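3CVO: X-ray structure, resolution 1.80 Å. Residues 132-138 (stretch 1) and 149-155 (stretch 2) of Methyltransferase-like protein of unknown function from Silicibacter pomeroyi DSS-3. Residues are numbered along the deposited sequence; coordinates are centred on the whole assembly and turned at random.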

# COMPACT_ATOMS: atom_id res chain seq x y z
N PHE A 132 -0.65 -14.61 0.86
CA PHE A 132 -1.11 -13.28 1.26
C PHE A 132 -2.58 -13.28 1.63
O PHE A 132 -3.30 -12.37 1.20
CB PHE A 132 -0.93 -12.24 0.17
CG PHE A 132 0.45 -12.19 -0.39
CD1 PHE A 132 1.42 -11.40 0.19
CD2 PHE A 132 0.78 -12.94 -1.49
CE1 PHE A 132 2.74 -11.36 -0.32
CE2 PHE A 132 2.10 -12.91 -2.02
CZ PHE A 132 3.07 -12.09 -1.41
N ARG A 133 -3.01 -14.24 2.43
CA ARG A 133 -4.47 -14.45 2.62
C ARG A 133 -5.20 -13.20 3.15
O ARG A 133 -6.25 -12.80 2.65
CB ARG A 133 -4.77 -15.64 3.51
CG ARG A 133 -4.39 -16.93 2.83
CD ARG A 133 -4.97 -18.17 3.45
NE ARG A 133 -4.48 -19.31 2.71
CZ ARG A 133 -4.87 -20.57 2.86
NH1 ARG A 133 -5.81 -20.93 3.72
NH2 ARG A 133 -4.29 -21.47 2.10
N VAL A 134 -4.65 -12.61 4.20
CA VAL A 134 -5.24 -11.35 4.72
C VAL A 134 -5.28 -10.26 3.65
O VAL A 134 -6.30 -9.59 3.45
CB VAL A 134 -4.60 -10.88 6.05
CG1 VAL A 134 -5.18 -9.47 6.43
CG2 VAL A 134 -4.87 -11.91 7.12
N GLY A 135 -4.21 -10.15 2.89
CA GLY A 135 -4.09 -9.15 1.84
C GLY A 135 -5.14 -9.33 0.75
O GLY A 135 -5.70 -8.37 0.25
N CYS A 136 -5.40 -10.58 0.40
CA CYS A 136 -6.36 -10.93 -0.66
C CYS A 136 -7.78 -10.61 -0.17
O CYS A 136 -8.64 -10.13 -0.92
CB CYS A 136 -6.29 -12.39 -1.01
SG CYS A 136 -4.73 -12.92 -1.80
N ALA A 137 -8.00 -10.87 1.10
CA ALA A 137 -9.32 -10.61 1.67
C ALA A 137 -9.65 -9.11 1.66
O ALA A 137 -10.76 -8.67 1.26
CB ALA A 137 -9.45 -11.21 3.11
N LEU A 138 -8.66 -8.34 2.09
CA LEU A 138 -8.76 -6.85 2.07
C LEU A 138 -8.83 -6.28 0.67
O LEU A 138 -9.61 -5.38 0.44
CB LEU A 138 -7.65 -6.17 2.89
CG LEU A 138 -7.65 -6.52 4.39
CD1 LEU A 138 -6.52 -5.66 5.06
CD2 LEU A 138 -8.98 -6.36 5.06
N THR A 149 -19.71 -12.94 -1.76
CA THR A 149 -19.33 -13.94 -0.77
C THR A 149 -17.85 -14.19 -0.89
O THR A 149 -17.31 -14.36 -1.98
CB THR A 149 -20.07 -15.28 -0.99
OG1 THR A 149 -21.46 -15.05 -0.83
CG2 THR A 149 -19.59 -16.36 0.01
N LEU A 150 -17.20 -14.14 0.27
CA LEU A 150 -15.78 -14.51 0.39
C LEU A 150 -15.64 -15.69 1.30
O LEU A 150 -16.16 -15.75 2.40
CB LEU A 150 -14.91 -13.31 0.84
CG LEU A 150 -13.40 -13.62 0.79
CD1 LEU A 150 -12.61 -12.40 0.29
CD2 LEU A 150 -12.84 -14.11 2.10
N LEU A 151 -14.96 -16.71 0.80
CA LEU A 151 -14.67 -17.92 1.56
C LEU A 151 -13.18 -17.91 1.89
O LEU A 151 -12.33 -17.79 1.01
CB LEU A 151 -15.02 -19.17 0.76
CG LEU A 151 -16.44 -19.32 0.18
CD1 LEU A 151 -16.57 -20.57 -0.69
CD2 LEU A 151 -17.50 -19.25 1.32
N PHE A 152 -12.88 -17.99 3.16
CA PHE A 152 -11.49 -17.87 3.62
C PHE A 152 -11.17 -19.22 4.30
O PHE A 152 -11.64 -19.53 5.39
CB PHE A 152 -11.41 -16.70 4.58
CG PHE A 152 -10.00 -16.22 4.95
CD1 PHE A 152 -9.01 -17.10 5.29
CD2 PHE A 152 -9.72 -14.86 5.01
CE1 PHE A 152 -7.76 -16.65 5.69
CE2 PHE A 152 -8.47 -14.40 5.40
CZ PHE A 152 -7.48 -15.31 5.73
N ASP A 153 -10.34 -20.01 3.63
CA ASP A 153 -9.99 -21.32 4.17
C ASP A 153 -8.91 -21.25 5.25
O ASP A 153 -8.05 -20.37 5.24
CB ASP A 153 -9.55 -22.27 3.08
CG ASP A 153 -9.72 -23.73 3.47
OD1 ASP A 153 -10.46 -24.07 4.46
OD2 ASP A 153 -9.12 -24.56 2.77
N ASP A 154 -9.03 -22.17 6.21
CA ASP A 154 -8.07 -22.29 7.31
C ASP A 154 -8.05 -21.02 8.10
O ASP A 154 -7.01 -20.54 8.50
CB ASP A 154 -6.65 -22.47 6.75
CG ASP A 154 -6.57 -23.63 5.80
OD1 ASP A 154 -6.67 -24.77 6.31
OD2 ASP A 154 -6.44 -23.41 4.55
N TYR A 155 -9.23 -20.45 8.26
CA TYR A 155 -9.39 -19.15 8.93
C TYR A 155 -9.03 -19.16 10.42
O TYR A 155 -8.48 -18.20 10.94
CB TYR A 155 -10.81 -18.62 8.75
CG TYR A 155 -11.00 -17.20 9.29
CD1 TYR A 155 -10.40 -16.09 8.70
CD2 TYR A 155 -11.79 -16.99 10.40
CE1 TYR A 155 -10.59 -14.84 9.21
CE2 TYR A 155 -12.00 -15.73 10.90
CZ TYR A 155 -11.40 -14.66 10.31
OH TYR A 155 -11.65 -13.40 10.83

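The helix that begins at Arg 133 runs almost exactly antiparallel to the strand ending at Phe 152, with an angle of 176° between their directions and a closest approach of 10.2 Å between the axes. Phe 132 occupies the N-cap position and takes no direct part in the contact; its side chain stays out of reach of stretch 2. Its carbonyl nevertheless opens the helical hydrogen-bond pattern, accepting from the backbone amide of Cys 136 (N to O, 2.9 Å).

Arg 133 makes the principal polar interactions. Its CA-to-CB bond points toward stretch 2, and the side chain, m at chi1 and close to fully extended thereafter, carries the guanidinium past the end of the strand to the loop that follows. There NH1 of Arg 133 forms a salt bridge with OD2 of Asp 154 at 2.7 Å, and the N-H...acceptor angle of 159° makes this a well-directed hydrogen bond as well. The same NH1 donates to the backbone O of Asp 153 at 2.8 Å, but the angle of 128° marks that bond as weak. Both acceptors lie at the edge of the guanidinium, near its plane, where its N-H groups point. The adjoining acidic side chain is engaged differently: OD1 of Asp 153 accepts a weak hydrogen bond from the amide N of Asp 154 (3.0 Å), and both its carboxylate oxygens are also bonded elsewhere in the structure.

The aliphatic base of Arg 133 serves a second purpose, packing CB against CZ of Phe 152 at 3.5 Å. The CA-to-CB bond of Phe 152 points sideways, yet with chi1 in t the end of its ring comes nearer the helix. Val 134 also borders this ring, through its backbone N, 4.2 Å from CZ of Phe 152, while its own CB is directed sideways.

Gly 135 lies out of reach of stretch 2, and Cys 136, directed sideways, makes no contact with it. One helical turn beyond Arg 133, Ala 137 again points toward the strand. Its CB lies 4.0 Å from CE2 of Phe 152 and 4.4 Å from CD1 of Leu 150, so that the small methyl group meets two apolar side chains; the approach to Leu 150 is slightly closer at the backbone, with CA of Ala 137 lying 4.0 Å from CD1. The CA-to-CB bond of Leu 138 points away, and the residue makes no contact.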